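Long-range contact in extracellular solute-binding protein, family 1 (Bifidobacterium longum subsp. infantis, PDB 6FTH), which probably captures human milk oligosaccharides outside the cell and delivers them to an ABC transporter for uptake: residues K121-A126 with S410-D415. Residues are numbered along the deposited sequence; the frame is centred on the assembly and turned at random.
Sequences KEKPDA and SGWIPD
K123 and E122 reach across to D415 and W412, joining the turn between helices 114-122 and 124-130 to the loop that leads into strand 418-420. Both pieces belong to one lobe of a periplasmic-binding-protein fold, and the contact is structural packing within that lobe. K123 is the first residue past the end of helix 114-122. Its side chain runs straight out to CE, passing W412 CE3 with CD at 4.2 Å and bringing CE to 3.8 Å from the carbonyl O of I413. It bends only at the last torsion (chi4 -72°), which carries NZ to D415 OD1 at 2.8 Å. In this salt bridge NZ approaches from above the carboxylate plane, 37° out of it; E335 supplies NZ with a second carboxylate, so the ammonium of this largely buried lysine is shared between two acids. E122 takes a different approach: its carboxylate meets the six-membered end of the W412 indole at the edge, CD lying 3.5 Å from CH2, with the two planes 84° apart. P414 CG lies against one face of the same ring, offset toward its rim, and F119 stacks on it as well. The two oxygens of E122 have separate jobs. OE2 is held by Q118 within its own helix, while OE1 accepts a hydrogen bond from a water at 2.6 Å, and that water in turn accepts one from D415 N at 2.8 Å.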
loop_
_atom_site.group_PDB
_atom_site.type_symbol
_atom_site.label_atom_id
_atom_site.label_comp_id
_atom_site.label_asym_id
_atom_site.label_seq_id
_atom_site.Cartn_x
_atom_site.Cartn_y
_atom_site.Cartn_z
ATOM N N LYS A 121 14.275 17.768 0.730
ATOM C CA LYS A 121 14.658 18.425 1.978
ATOM C C LYS A 121 13.619 18.185 3.061
ATOM O O LYS A 121 13.955 17.847 4.203
ATOM C CB LYS A 121 14.814 19.932 1.771
ATOM C CG LYS A 121 15.192 20.699 3.074
ATOM C CD LYS A 121 15.356 22.199 2.838
ATOM C CE LYS A 121 15.975 22.918 4.057
ATOM N NZ LYS A 121 15.215 22.669 5.309
ATOM N N GLU A 122 12.334 18.383 2.720
ATOM C CA GLU A 122 11.264 18.236 3.692
ATOM C C GLU A 122 10.939 16.780 3.988
ATOM O O GLU A 122 10.494 16.466 5.097
ATOM C CB GLU A 122 10.013 18.979 3.200
ATOM C CG GLU A 122 10.241 20.490 2.977
ATOM C CD GLU A 122 8.959 21.331 2.806
ATOM O OE1 GLU A 122 7.879 20.911 3.277
ATOM O OE2 GLU A 122 9.047 22.427 2.204
ATOM N N LYS A 123 11.133 15.882 3.013
ATOM C CA LYS A 123 10.805 14.462 3.148
ATOM C C LYS A 123 11.985 13.603 2.696
ATOM O O LYS A 123 11.925 12.933 1.657
ATOM C CB LYS A 123 9.543 14.152 2.344
ATOM C CG LYS A 123 8.344 14.967 2.853
ATOM C CD LYS A 123 7.057 14.693 2.101
ATOM C CE LYS A 123 5.902 15.477 2.728
ATOM N NZ LYS A 123 5.508 14.906 4.036
ATOM N N PRO A 124 13.063 13.561 3.488
ATOM C CA PRO A 124 14.272 12.836 3.058
ATOM C C PRO A 124 14.065 11.361 2.761
ATOM O O PRO A 124 14.806 10.800 1.940
ATOM C CB PRO A 124 15.241 13.045 4.231
ATOM C CG PRO A 124 14.391 13.474 5.387
ATOM C CD PRO A 124 13.246 14.227 4.783
ATOM N N ASP A 125 13.089 10.705 3.394
ATOM C CA ASP A 125 12.883 9.286 3.165
ATOM C C ASP A 125 12.281 9.034 1.798
ATOM O O ASP A 125 12.342 7.903 1.305
ATOM C CB ASP A 125 11.977 8.678 4.242
ATOM C CG ASP A 125 12.729 8.320 5.513
ATOM O OD1 ASP A 125 13.940 8.620 5.602
ATOM O OD2 ASP A 125 12.104 7.731 6.418
ATOM N N ALA A 126 11.671 10.060 1.194
ATOM C CA ALA A 126 11.192 9.911 -0.175
ATOM C C ALA A 126 12.364 9.790 -1.131
ATOM O O ALA A 126 12.349 8.948 -2.035
ATOM C CB ALA A 126 10.293 11.091 -0.560
ATOM N N SER A 410 2.262 12.466 -10.015
ATOM C CA SER A 410 3.712 12.656 -10.031
ATOM C C SER A 410 3.977 14.029 -9.412
ATOM O O SER A 410 4.114 15.031 -10.122
ATOM C CB SER A 410 4.246 12.598 -11.441
ATOM O OG SER A 410 3.897 11.365 -12.022
ATOM N N GLY A 411 4.090 14.066 -8.093
ATOM C CA GLY A 411 4.240 15.328 -7.391
ATOM C C GLY A 411 4.303 15.080 -5.903
ATOM O O GLY A 411 4.467 13.943 -5.460
ATOM N N TRP A 412 4.174 16.163 -5.125
ATOM C CA TRP A 412 4.213 16.033 -3.680
ATOM C C TRP A 412 3.341 17.089 -3.029
ATOM O O TRP A 412 3.262 18.222 -3.522
ATOM C CB TRP A 412 5.638 16.078 -3.104
ATOM C CG TRP A 412 6.339 17.415 -3.144
ATOM C CD1 TRP A 412 6.687 18.136 -4.251
ATOM C CD2 TRP A 412 6.826 18.152 -2.011
ATOM N NE1 TRP A 412 7.332 19.297 -3.870
ATOM C CE2 TRP A 412 7.432 19.318 -2.503
ATOM C CE3 TRP A 412 6.804 17.931 -0.627
ATOM C CZ2 TRP A 412 8.030 20.250 -1.669
ATOM C CZ3 TRP A 412 7.380 18.867 0.203
ATOM C CH2 TRP A 412 7.987 20.013 -0.325
ATOM N N ILE A 413 2.695 16.700 -1.937
ATOM C CA ILE A 413 1.886 17.609 -1.118
ATOM C C ILE A 413 2.718 17.983 0.096
ATOM O O ILE A 413 2.905 17.138 1.000
ATOM C CB ILE A 413 0.542 16.985 -0.705
ATOM C CG1 ILE A 413 -0.258 16.454 -1.906
ATOM C CG2 ILE A 413 -0.282 18.007 0.080
ATOM C CD1 ILE A 413 -0.627 17.470 -2.957
ATOM N N PRO A 414 3.259 19.208 0.177
ATOM C CA PRO A 414 4.072 19.599 1.340
ATOM C C PRO A 414 3.234 19.660 2.610
ATOM O O PRO A 414 2.031 19.933 2.581
ATOM C CB PRO A 414 4.585 20.996 0.963
ATOM C CG PRO A 414 4.465 21.080 -0.543
ATOM C CD PRO A 414 3.225 20.274 -0.846
ATOM N N ASP A 415 3.899 19.443 3.755
ATOM C CA ASP A 415 3.194 19.496 5.040
ATOM C C ASP A 415 2.593 20.881 5.337
ATOM O O ASP A 415 1.605 20.979 6.092
ATOM C CB ASP A 415 4.138 19.111 6.166
ATOM C CG ASP A 415 4.437 17.635 6.237
ATOM O OD1 ASP A 415 3.986 16.833 5.365
ATOM O OD2 ASP A 415 5.168 17.249 7.188
HETATM O O HOH W 1 6.623 18.711 3.833
#